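Local coordinates for phosphogluconate dehydrogenase NAD-binding putative C-terminal domain-containing protein (Sinorhizobium meliloti, PDB 4EZB), which is of unknown function but is probably an NAD(P)-dependent oxidoreductase with a Rossmann-type domain, at residues R50-D55 against E77-V82; V90-V95 against I118-V123; S106-L111 against I135-G140. All coordinates share one frame; numbering follows the deposited sequence.

In the fold
All three contacts belong to the Rossmann-type part of the chain. Interactions 1 and 2 each pair the two parallel strands of a beta-alpha-beta unit in one sheet: strand 77-79 lies at one edge, next to 50-54, and 90-93 joins 116-119 beyond strand 26-30, which separates the two pairs. Their centres lie about 15 Å apart. Interaction 3 ties together the ends of helices 100-107 and 125-136, with its centre about 14 Å from that of interaction 2, whose crossover passes through helix 100-107. It also touches interaction 1, where Val82 CG1 packs 3.7 Å from His110 CE1. A glycine-rich GxGxxA pattern, consistent with dinucleotide binding, is touched by Leu94 of interaction 2.

Interaction 1 (R50-D55 against E77-V82); sequences RLAAYD and EPLDDV
Ala53 binds both flanking residues of Pro78 through its backbone, and these two bonds hold strand 77-79 to strand 50-54 as a parallel pair. Its N donates to Glu77 O at 2.8 Å, and its O accepts from Leu79 N at 2.9 Å. A weak third bond, Glu77 N to Leu51 O, continues the ladder at 3.4 Å. Proline suits the position between, because the ladder asks for no N-H there. Glu77 O also receives a CA-H contact from Ala52, whose CA lies 3.2 Å away.

Apolar packing follows on the face that carries Ala52, Tyr54 and Leu79. The small methyl of Ala52 leaves room for Leu79, whose CD1 reaches back to Ala52 CB at 3.8 Å and also packs, more loosely, against Tyr54 CB. Leu79 can do this because its CG stands anti to the carbonyl carbon (chi1 -63°).

The aromatic contact is with the turn after the strand. With CG anti to the backbone N (chi1 172°), the Tyr54 ring reaches the chain from Leu79 to Val82. Val82 N sits over one face, 3.6 Å above the plane and offset toward the rim, while Asp80 O meets the edge in plane, 3.6 Å from Tyr54 CE1. Val82 CB packs at longer range against Tyr54 CD2.

On the other side of strand 50-54, Ala52 and Tyr54 bond to Phe29 of strand 26-30, so 50-54 is an inner strand and 77-79 ends the sheet within the chain. Backbone bonds therefore set the register of this short edge strand, while Leu79 packs back on Ala52 and Tyr54, and the Tyr54 ring lies against the chain that follows the strand. Since no side-chain hydrogen bond or salt bridge crosses between the segments, the join rests on the backbone ladder and on apolar and aromatic packing.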
ATOM      1  N   ARG A  50      18.560 -38.114  17.768  1.00 61.47           N
ATOM      2  CA  ARG A  50      17.564 -38.760  18.611  1.00 63.71           C
ATOM      3  C   ARG A  50      16.336 -37.839  18.705  1.00 64.22           C
ATOM      4  O   ARG A  50      16.418 -36.735  19.251  1.00 65.55           O
ATOM      5  CB  ARG A  50      18.126 -39.034  20.011  1.00 70.21           C
ATOM      6  CG  ARG A  50      18.603 -40.461  20.245  1.00 80.30           C
ATOM      7  CD  ARG A  50      20.001 -40.697  19.689  1.00 90.91           C
ATOM      8  NE  ARG A  50      20.464 -42.070  19.901  1.00 96.93           N
ATOM      9  CZ  ARG A  50      21.695 -42.502  19.632  1.00103.58           C
ATOM     10  NH1 ARG A  50      22.607 -41.673  19.137  1.00109.24           N
ATOM     11  NH2 ARG A  50      22.020 -43.768  19.860  1.00103.23           N
ATOM     12  N   LEU A  51      15.217 -38.282  18.137  1.00 59.95           N
ATOM     13  CA  LEU A  51      13.965 -37.549  18.201  1.00 53.95           C
ATOM     14  C   LEU A  51      13.088 -38.077  19.326  1.00 54.49           C
ATOM     15  O   LEU A  51      13.179 -39.247  19.687  1.00 58.35           O
ATOM     16  CB  LEU A  51      13.230 -37.624  16.853  1.00 54.70           C
ATOM     17  CG  LEU A  51      13.935 -37.051  15.604  1.00 57.47           C
ATOM     18  CD1 LEU A  51      13.114 -37.217  14.334  1.00 57.32           C
ATOM     19  CD2 LEU A  51      14.278 -35.573  15.788  1.00 56.72           C
ATOM     20  N   ALA A  52      12.260 -37.199  19.892  1.00 52.29           N
ATOM     21  CA  ALA A  52      11.208 -37.559  20.861  1.00 50.03           C
ATOM     22  C   ALA A  52      10.062 -36.578  20.692  1.00 47.45           C
ATOM     23  O   ALA A  52      10.229 -35.529  20.062  1.00 45.48           O
ATOM     24  CB  ALA A  52      11.724 -37.535  22.294  1.00 48.63           C
ATOM     25  N   ALA A  53       8.893 -36.921  21.221  1.00 45.75           N
ATOM     26  CA  ALA A  53       7.770 -35.997  21.183  1.00 45.61           C
ATOM     27  C   ALA A  53       6.853 -36.175  22.392  1.00 51.35           C
ATOM     28  O   ALA A  53       6.479 -37.307  22.738  1.00 53.78           O
ATOM     29  CB  ALA A  53       6.989 -36.157  19.897  1.00 43.21           C
ATOM     30  N   TYR A  54       6.515 -35.063  23.051  1.00 50.75           N
ATOM     31  CA  TYR A  54       5.427 -35.086  24.019  1.00 52.79           C
ATOM     32  C   TYR A  54       4.145 -34.554  23.370  1.00 50.17           C
ATOM     33  O   TYR A  54       4.149 -33.511  22.690  1.00 49.02           O
ATOM     34  CB  TYR A  54       5.738 -34.364  25.337  1.00 54.86           C
ATOM     35  CG  TYR A  54       4.500 -34.262  26.216  1.00 62.77           C
ATOM     36  CD1 TYR A  54       4.029 -35.368  26.941  1.00 68.85           C
ATOM     37  CD2 TYR A  54       3.759 -33.080  26.272  1.00 67.64           C
ATOM     38  CE1 TYR A  54       2.876 -35.278  27.716  1.00 69.67           C
ATOM     39  CE2 TYR A  54       2.608 -32.985  27.039  1.00 69.64           C
ATOM     40  CZ  TYR A  54       2.177 -34.077  27.756  1.00 71.99           C
ATOM     41  OH  TYR A  54       1.041 -33.950  28.508  1.00 79.68           O
ATOM     42  N   ASP A  55       3.065 -35.305  23.559  1.00 47.02           N
ATOM     43  CA  ASP A  55       1.741 -34.915  23.096  1.00 50.25           C
ATOM     44  C   ASP A  55       0.745 -35.435  24.139  1.00 55.43           C
ATOM     45  O   ASP A  55       0.941 -36.510  24.708  1.00 52.54           O
ATOM     46  CB  ASP A  55       1.470 -35.511  21.710  1.00 49.71           C
ATOM     47  CG  ASP A  55       0.325 -34.837  20.982  1.00 49.87           C
ATOM     48  OD1 ASP A  55       0.584 -34.278  19.900  1.00 50.89           O
ATOM     49  OD2 ASP A  55      -0.836 -34.884  21.450  1.00 49.98           O
ATOM     50  N   GLU A  77      10.402 -41.130  19.347  1.00 55.99           N
ATOM     51  CA  GLU A  77       9.962 -41.734  20.597  1.00 57.63           C
ATOM     52  C   GLU A  77       8.842 -40.934  21.271  1.00 62.75           C
ATOM     53  O   GLU A  77       8.958 -39.714  21.465  1.00 60.60           O
ATOM     54  CB  GLU A  77      11.116 -41.912  21.580  1.00 63.51           C
ATOM     55  CG  GLU A  77      10.777 -42.928  22.666  1.00 75.71           C
ATOM     56  CD  GLU A  77      11.454 -42.670  24.007  1.00 87.63           C
ATOM     57  OE1 GLU A  77      12.626 -42.235  24.025  1.00 93.83           O
ATOM     58  OE2 GLU A  77      10.814 -42.925  25.055  1.00 91.30           O
ATOM     59  N   PRO A  78       7.742 -41.617  21.627  1.00 63.75           N
ATOM     60  CA  PRO A  78       6.710 -40.972  22.441  1.00 63.14           C
ATOM     61  C   PRO A  78       7.170 -40.789  23.885  1.00 59.37           C
ATOM     62  O   PRO A  78       7.841 -41.645  24.433  1.00 61.68           O
ATOM     63  CB  PRO A  78       5.534 -41.958  22.365  1.00 66.36           C
ATOM     64  CG  PRO A  78       5.795 -42.773  21.135  1.00 64.10           C
ATOM     65  CD  PRO A  78       7.288 -42.917  21.100  1.00 62.04           C
ATOM     66  N   LEU A  79       6.850 -39.650  24.472  1.00 58.93           N
ATOM     67  CA  LEU A  79       7.130 -39.408  25.869  1.00 63.24           C
ATOM     68  C   LEU A  79       5.778 -39.430  26.555  1.00 65.03           C
ATOM     69  O   LEU A  79       4.821 -38.868  26.032  1.00 65.56           O
ATOM     70  CB  LEU A  79       7.808 -38.038  26.048  1.00 65.77           C
ATOM     71  CG  LEU A  79       9.183 -37.826  25.388  1.00 64.45           C
ATOM     72  CD1 LEU A  79       9.495 -36.353  25.183  1.00 60.85           C
ATOM     73  CD2 LEU A  79      10.280 -38.508  26.199  1.00 62.74           C
ATOM     74  N   ASP A  80       5.694 -40.095  27.704  1.00 73.02           N
ATOM     75  CA  ASP A  80       4.436 -40.178  28.461  1.00 83.98           C
ATOM     76  C   ASP A  80       4.108 -38.841  29.157  1.00 80.39           C
ATOM     77  O   ASP A  80       2.930 -38.505  29.370  1.00 76.85           O
ATOM     78  CB  ASP A  80       4.498 -41.326  29.483  1.00 96.00           C
ATOM     79  CG  ASP A  80       3.116 -41.730  30.007  1.00112.31           C
ATOM     80  OD1 ASP A  80       2.325 -42.317  29.232  1.00119.38           O
ATOM     81  OD2 ASP A  80       2.825 -41.474  31.199  1.00115.98           O
ATOM     82  N   ASP A  81       5.165 -38.087  29.478  1.00 72.45           N
ATOM     83  CA  ASP A  81       5.087 -36.881  30.303  1.00 67.29           C
ATOM     84  C   ASP A  81       5.976 -35.741  29.774  1.00 61.11           C
ATOM     85  O   ASP A  81       6.976 -35.978  29.057  1.00 56.48           O
ATOM     86  CB  ASP A  81       5.492 -37.221  31.743  1.00 70.03           C
ATOM     87  CG  ASP A  81       5.173 -36.105  32.715  1.00 76.44           C
ATOM     88  OD1 ASP A  81       4.014 -35.639  32.726  1.00 80.49           O
ATOM     89  OD2 ASP A  81       6.079 -35.684  33.465  1.00 79.74           O
ATOM     90  N   VAL A  82       5.620 -34.510  30.140  1.00 55.08           N
ATOM     91  CA  VAL A  82       6.438 -33.343  29.794  1.00 53.81           C
ATOM     92  C   VAL A  82       7.873 -33.438  30.371  1.00 52.71           C
ATOM     93  O   VAL A  82       8.828 -32.937  29.763  1.00 48.54           O
ATOM     94  CB  VAL A  82       5.735 -31.996  30.121  1.00 50.98           C
ATOM     95  CG1 VAL A  82       5.608 -31.762  31.628  1.00 51.21           C
ATOM     96  CG2 VAL A  82       6.468 -30.845  29.449  1.00 47.96           C
TER

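Interaction 2 (V90-V95 against I118-V123); sequences VVLSLV and IDLNSV
The central beta-alpha-beta crossover of the Rossmann-type sheet brings Val91 and Ser93 beside Ile118. Ile118 N donates to Val91 O at 2.7 Å, and Ser93 N to Ile118 O; Leu120 N then reaches Ser93 O at 3.1 Å. On one face, Ile118 CD1 touches Val90 CG1 and lies 3.9 Å from Leu92 CD2; Val90 and Ile118 also touch Leu174 of helix 167-175. Leu120 carries the apolar layer on, its CD1 against Leu92 CB and its CB near Leu94 CD2.

Past the strand ends, where parallel sheets of this kind commonly place their binding loops, the Asn121 amide takes over. Its CG stands anti to the carbonyl carbon (chi1 -59°), which brings the amide back to segment 90-95, and asparagine suits the place by offering both acceptor and donor. OD1 accepts from Val95 N at 2.7 Å, the bond straight at hydrogen (178°) and in the carbonyl plane, while ND2 gives a weak bond to Ser93 OG. Asp119 OD2 accepts from Asn121 N, an Asx turn, and is also salt-bridged to Lys128. With an alanine at Asn121, Val95 N is likely to lose its acceptor, setting the chain at Leu94 and Val95 freer to move. A water links Ser93 OG to Asp119 OD1, at 2.8 Å from each.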
ATOM      1  N   VAL A  90      17.465 -29.609  22.414  1.00 48.26           N
ATOM      2  CA  VAL A  90      16.598 -28.648  21.758  1.00 47.16           C
ATOM      3  C   VAL A  90      15.156 -29.107  21.851  1.00 47.20           C
ATOM      4  O   VAL A  90      14.811 -30.184  21.384  1.00 48.71           O
ATOM      5  CB  VAL A  90      16.971 -28.507  20.281  1.00 45.76           C
ATOM      6  CG1 VAL A  90      16.033 -27.534  19.600  1.00 43.38           C
ATOM      7  CG2 VAL A  90      18.433 -28.058  20.141  1.00 46.13           C
ATOM      8  N   VAL A  91      14.322 -28.275  22.449  1.00 42.17           N
ATOM      9  CA  VAL A  91      12.906 -28.517  22.505  1.00 39.85           C
ATOM     10  C   VAL A  91      12.153 -27.604  21.522  1.00 39.18           C
ATOM     11  O   VAL A  91      12.294 -26.362  21.575  1.00 40.98           O
ATOM     12  CB  VAL A  91      12.388 -28.320  23.946  1.00 39.10           C
ATOM     13  CG1 VAL A  91      10.897 -28.648  24.032  1.00 36.09           C
ATOM     14  CG2 VAL A  91      13.183 -29.199  24.912  1.00 37.57           C
ATOM     15  N   LEU A  92      11.380 -28.215  20.618  1.00 34.17           N
ATOM     16  CA  LEU A  92      10.578 -27.487  19.632  1.00 31.61           C
ATOM     17  C   LEU A  92       9.091 -27.427  20.077  1.00 32.33           C
ATOM     18  O   LEU A  92       8.432 -28.462  20.235  1.00 31.88           O
ATOM     19  CB  LEU A  92      10.681 -28.139  18.254  1.00 30.99           C
ATOM     20  CG  LEU A  92      12.060 -28.245  17.561  1.00 35.16           C
ATOM     21  CD1 LEU A  92      11.901 -28.632  16.094  1.00 37.05           C
ATOM     22  CD2 LEU A  92      12.884 -26.963  17.635  1.00 37.52           C
ATOM     23  N   SER A  93       8.566 -26.224  20.277  1.00 32.71           N
ATOM     24  CA  SER A  93       7.168 -26.082  20.734  1.00 32.79           C
ATOM     25  C   SER A  93       6.264 -25.783  19.552  1.00 32.20           C
ATOM     26  O   SER A  93       6.300 -24.703  19.017  1.00 33.54           O
ATOM     27  CB  SER A  93       7.034 -24.972  21.782  1.00 34.00           C
ATOM     28  OG  SER A  93       5.727 -24.984  22.362  1.00 36.44           O
ATOM     29  N   LEU A  94       5.471 -26.758  19.137  1.00 36.34           N
ATOM     30  CA  LEU A  94       4.495 -26.556  18.057  1.00 41.44           C
ATOM     31  C   LEU A  94       3.152 -27.016  18.609  1.00 45.12           C
ATOM     32  O   LEU A  94       2.847 -28.208  18.636  1.00 46.66           O
ATOM     33  CB  LEU A  94       4.857 -27.370  16.826  1.00 44.28           C
ATOM     34  CG  LEU A  94       6.027 -26.907  15.956  1.00 48.11           C
ATOM     35  CD1 LEU A  94       6.822 -28.099  15.419  1.00 48.15           C
ATOM     36  CD2 LEU A  94       5.495 -26.039  14.812  1.00 49.17           C
ATOM     37  N   VAL A  95       2.382 -26.069  19.117  1.00 44.93           N
ATOM     38  CA  VAL A  95       1.113 -26.379  19.766  1.00 43.32           C
ATOM     39  C   VAL A  95       0.095 -25.381  19.235  1.00 48.50           C
ATOM     40  O   VAL A  95       0.444 -24.500  18.420  1.00 50.14           O
ATOM     41  CB  VAL A  95       1.218 -26.349  21.313  1.00 41.33           C
ATOM     42  CG1 VAL A  95       2.044 -27.522  21.817  1.00 43.38           C
ATOM     43  CG2 VAL A  95       1.783 -25.026  21.832  1.00 37.94           C
ATOM     44  N   ILE A 118      12.846 -23.719  21.771  1.00 28.93           N
ATOM     45  CA  ILE A 118      12.551 -22.862  20.641  1.00 28.10           C
ATOM     46  C   ILE A 118      11.045 -22.823  20.450  1.00 28.89           C
ATOM     47  O   ILE A 118      10.391 -23.849  20.229  1.00 30.90           O
ATOM     48  CB  ILE A 118      13.226 -23.324  19.316  1.00 30.16           C
ATOM     49  CG1 ILE A 118      14.721 -23.589  19.490  1.00 30.22           C
ATOM     50  CG2 ILE A 118      13.016 -22.286  18.218  1.00 31.40           C
ATOM     51  CD1 ILE A 118      15.388 -24.068  18.209  1.00 31.70           C
ATOM     52  N   ASP A 119      10.475 -21.639  20.560  1.00 29.94           N
ATOM     53  CA  ASP A 119       9.038 -21.523  20.459  1.00 31.54           C
ATOM     54  C   ASP A 119       8.705 -21.275  19.012  1.00 31.61           C
ATOM     55  O   ASP A 119       9.045 -20.231  18.490  1.00 33.37           O
ATOM     56  CB  ASP A 119       8.534 -20.372  21.315  1.00 34.87           C
ATOM     57  CG  ASP A 119       7.022 -20.337  21.386  1.00 39.29           C
ATOM     58  OD1 ASP A 119       6.486 -20.672  22.483  1.00 40.96           O
ATOM     59  OD2 ASP A 119       6.375 -20.003  20.345  1.00 37.02           O
ATOM     60  N   LEU A 120       8.040 -22.217  18.360  1.00 33.59           N
ATOM     61  CA  LEU A 120       7.716 -22.025  16.942  1.00 36.77           C
ATOM     62  C   LEU A 120       6.254 -21.706  16.660  1.00 37.93           C
ATOM     63  O   LEU A 120       5.810 -21.804  15.505  1.00 38.40           O
ATOM     64  CB  LEU A 120       8.116 -23.260  16.122  1.00 38.03           C
ATOM     65  CG  LEU A 120       9.557 -23.682  16.278  1.00 37.14           C
ATOM     66  CD1 LEU A 120       9.731 -25.087  15.704  1.00 36.55           C
ATOM     67  CD2 LEU A 120      10.463 -22.657  15.608  1.00 36.39           C
ATOM     68  N   ASN A 121       5.503 -21.346  17.682  1.00 37.24           N
ATOM     69  CA  ASN A 121       4.084 -21.064  17.546  1.00 38.21           C
ATOM     70  C   ASN A 121       3.677 -19.787  16.816  1.00 40.89           C
ATOM     71  O   ASN A 121       4.409 -18.834  16.810  1.00 40.19           O
ATOM     72  CB  ASN A 121       3.441 -21.145  18.900  1.00 38.15           C
ATOM     73  CG  ASN A 121       3.633 -22.488  19.525  1.00 41.93           C
ATOM     74  OD1 ASN A 121       3.251 -23.487  18.966  1.00 43.48           O
ATOM     75  ND2 ASN A 121       4.278 -22.524  20.652  1.00 39.96           N
ATOM     76  N   SER A 122       2.509 -19.782  16.183  1.00 42.74           N
ATOM     77  CA  SER A 122       2.068 -18.615  15.396  1.00 45.82           C
ATOM     78  C   SER A 122       1.487 -17.518  16.273  1.00 47.28           C
ATOM     79  O   SER A 122       0.305 -17.206  16.166  1.00 54.67           O
ATOM     80  CB  SER A 122       1.025 -19.010  14.350  1.00 49.67           C
ATOM     81  OG  SER A 122       1.167 -20.365  13.995  1.00 49.43           O
ATOM     82  N   VAL A 123       2.312 -16.928  17.131  1.00 42.39           N
ATOM     83  CA  VAL A 123       1.867 -15.876  18.037  1.00 40.91           C
ATOM     84  C   VAL A 123       2.739 -14.627  17.875  1.00 41.51           C
ATOM     85  O   VAL A 123       3.794 -14.690  17.246  1.00 40.61           O
ATOM     86  CB  VAL A 123       1.794 -16.382  19.503  1.00 39.70           C
ATOM     87  CG1 VAL A 123       0.702 -17.439  19.652  1.00 35.07           C
ATOM     88  CG2 VAL A 123       3.140 -16.942  19.984  1.00 41.16           C
TER
HETATM   89  O   HOH W   1       5.466 -22.780  24.078  1.00 47.81           O
HETATM   90  O   HOH W   2       0.754 -21.887  17.017  1.00 51.00           O

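Interaction 3 (S106-L111 against I135-G140); sequences SAAPHL and IATGKG
Leu111 and Ile135 meet at about a right angle, with Leu111 CD2 4.1 Å from Ile135 CD1. Ile135 reaches across because its CG1 stands anti to the carbonyl carbon (chi1 -63°). Leu111 points at the other segment, its CB resting 4.0 Å from Gly140 CA. Glycine suits that place, since a side-chain carbon there would clash with Leu111 CD2. Ala108 also points across: its methyl lies 3.9 Å from Ile135 CA and as close to Thr137 OG1, a hydroxyl bonded to Ala134 O. A small residue lets the chains approach here, and Gly138 likewise leaves room for Ala108 O, which a CB would strike.

No direct hydrogen bond crosses the contact; two waters do the work. One donates to Ala108 O and Ile135 O and accepts from Gly140 N, each at 2.8 Å. The second donates to Ala108 O and accepts from Lys139 N, so Ala108 O is gripped by both.

The contact thus joins the chain leaving helix 100-107 to the end of helix 125-136 and the loop after it. Phe117 of strand 116-119 touches both Leu111 and Ile135, placing the two helix ends over the sheet, while Ala107 and Leu111 also touch Ile85.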
ATOM      1  N   SER A 106       4.943 -25.432  31.564  1.00 44.77           N
ATOM      2  CA  SER A 106       5.122 -26.874  31.867  1.00 45.46           C
ATOM      3  C   SER A 106       6.545 -27.329  31.677  1.00 44.94           C
ATOM      4  O   SER A 106       7.084 -28.129  32.466  1.00 45.49           O
ATOM      5  CB  SER A 106       4.285 -27.743  30.926  1.00 49.36           C
ATOM      6  OG  SER A 106       2.908 -27.496  31.071  1.00 55.11           O
ATOM      7  N   ALA A 107       7.138 -26.862  30.583  1.00 42.70           N
ATOM      8  CA  ALA A 107       8.457 -27.289  30.211  1.00 38.18           C
ATOM      9  C   ALA A 107       9.516 -26.700  31.127  1.00 39.38           C
ATOM     10  O   ALA A 107      10.501 -27.348  31.445  1.00 41.15           O
ATOM     11  CB  ALA A 107       8.714 -26.914  28.757  1.00 37.82           C
ATOM     12  N   ALA A 108       9.297 -25.473  31.579  1.00 41.62           N
ATOM     13  CA  ALA A 108      10.343 -24.696  32.257  1.00 42.70           C
ATOM     14  C   ALA A 108      11.102 -25.472  33.346  1.00 45.26           C
ATOM     15  O   ALA A 108      12.340 -25.480  33.339  1.00 48.24           O
ATOM     16  CB  ALA A 108       9.790 -23.364  32.783  1.00 40.62           C
ATOM     17  N   PRO A 109      10.381 -26.158  34.263  1.00 45.37           N
ATOM     18  CA  PRO A 109      11.132 -26.847  35.327  1.00 45.51           C
ATOM     19  C   PRO A 109      11.935 -28.026  34.829  1.00 45.40           C
ATOM     20  O   PRO A 109      12.846 -28.456  35.519  1.00 49.63           O
ATOM     21  CB  PRO A 109      10.038 -27.354  36.280  1.00 44.87           C
ATOM     22  CG  PRO A 109       8.777 -26.648  35.862  1.00 44.03           C
ATOM     23  CD  PRO A 109       8.935 -26.421  34.389  1.00 42.94           C
ATOM     24  N   HIS A 110      11.640 -28.536  33.643  1.00 44.51           N
ATOM     25  CA  HIS A 110      12.246 -29.800  33.225  1.00 48.41           C
ATOM     26  C   HIS A 110      13.451 -29.671  32.326  1.00 51.03           C
ATOM     27  O   HIS A 110      14.189 -30.635  32.128  1.00 51.48           O
ATOM     28  CB  HIS A 110      11.202 -30.728  32.607  1.00 49.80           C
ATOM     29  CG  HIS A 110      10.079 -31.023  33.536  1.00 54.36           C
ATOM     30  ND1 HIS A 110       8.791 -30.594  33.304  1.00 56.43           N
ATOM     31  CD2 HIS A 110      10.065 -31.636  34.740  1.00 53.63           C
ATOM     32  CE1 HIS A 110       8.020 -30.969  34.308  1.00 57.87           C
ATOM     33  NE2 HIS A 110       8.770 -31.602  35.191  1.00 59.19           N
ATOM     34  N   LEU A 111      13.650 -28.478  31.790  1.00 53.03           N
ATOM     35  CA  LEU A 111      14.786 -28.224  30.928  1.00 52.21           C
ATOM     36  C   LEU A 111      16.066 -28.245  31.731  1.00 52.85           C
ATOM     37  O   LEU A 111      16.119 -27.716  32.841  1.00 54.68           O
ATOM     38  CB  LEU A 111      14.622 -26.866  30.217  1.00 52.39           C
ATOM     39  CG  LEU A 111      13.825 -26.780  28.906  1.00 50.66           C
ATOM     40  CD1 LEU A 111      12.474 -27.424  29.052  1.00 55.48           C
ATOM     41  CD2 LEU A 111      13.611 -25.331  28.519  1.00 51.95           C
ATOM     42  N   ILE A 135       9.906 -19.883  30.643  1.00 38.55           N
ATOM     43  CA  ILE A 135      11.182 -20.593  30.483  1.00 37.95           C
ATOM     44  C   ILE A 135      12.247 -20.063  31.444  1.00 41.21           C
ATOM     45  O   ILE A 135      13.045 -20.842  31.976  1.00 43.94           O
ATOM     46  CB  ILE A 135      11.693 -20.532  29.000  1.00 36.45           C
ATOM     47  CG1 ILE A 135      10.717 -21.235  28.023  1.00 34.96           C
ATOM     48  CG2 ILE A 135      13.118 -21.092  28.841  1.00 34.39           C
ATOM     49  CD1 ILE A 135      10.509 -22.723  28.316  1.00 34.62           C
ATOM     50  N   ALA A 136      12.262 -18.745  31.659  1.00 41.92           N
ATOM     51  CA  ALA A 136      13.270 -18.112  32.509  1.00 43.79           C
ATOM     52  C   ALA A 136      13.104 -18.468  33.988  1.00 48.39           C
ATOM     53  O   ALA A 136      14.042 -18.326  34.754  1.00 47.77           O
ATOM     54  CB  ALA A 136      13.266 -16.599  32.335  1.00 43.41           C
ATOM     55  N   THR A 137      11.915 -18.927  34.382  1.00 48.32           N
ATOM     56  CA  THR A 137      11.689 -19.359  35.760  1.00 47.79           C
ATOM     57  C   THR A 137      12.340 -20.720  36.041  1.00 49.97           C
ATOM     58  O   THR A 137      12.267 -21.227  37.158  1.00 53.67           O
ATOM     59  CB  THR A 137      10.194 -19.396  36.120  1.00 45.70           C
ATOM     60  OG1 THR A 137       9.570 -20.539  35.512  1.00 46.09           O
ATOM     61  CG2 THR A 137       9.497 -18.146  35.647  1.00 42.41           C
ATOM     62  N   GLY A 138      12.987 -21.298  35.035  1.00 47.79           N
ATOM     63  CA  GLY A 138      13.717 -22.549  35.186  1.00 46.04           C
ATOM     64  C   GLY A 138      15.146 -22.322  34.750  1.00 46.88           C
ATOM     65  O   GLY A 138      15.618 -21.190  34.768  1.00 46.94           O
ATOM     66  N   LYS A 139      15.819 -23.381  34.306  1.00 48.14           N
ATOM     67  CA  LYS A 139      17.254 -23.324  33.989  1.00 51.29           C
ATOM     68  C   LYS A 139      17.586 -23.220  32.494  1.00 50.00           C
ATOM     69  O   LYS A 139      18.709 -22.882  32.112  1.00 53.64           O
ATOM     70  CB  LYS A 139      17.948 -24.566  34.553  1.00 57.85           C
ATOM     71  CG  LYS A 139      17.596 -24.894  35.998  1.00 66.94           C
ATOM     72  CD  LYS A 139      18.130 -26.258  36.420  1.00 71.43           C
ATOM     73  CE  LYS A 139      19.654 -26.265  36.454  1.00 75.19           C
ATOM     74  NZ  LYS A 139      20.203 -25.051  37.132  1.00 77.34           N
ATOM     75  N   GLY A 140      16.622 -23.532  31.647  1.00 49.70           N
ATOM     76  CA  GLY A 140      16.864 -23.556  30.208  1.00 47.02           C
ATOM     77  C   GLY A 140      16.897 -22.198  29.545  1.00 43.80           C
ATOM     78  O   GLY A 140      16.482 -21.198  30.128  1.00 41.46           O
TER
HETATM   79  O   HOH W   3      13.790 -23.579  31.868  1.00 45.87           O
HETATM   80  O   HOH W   4      14.941 -26.040  34.216  1.00 45.96           O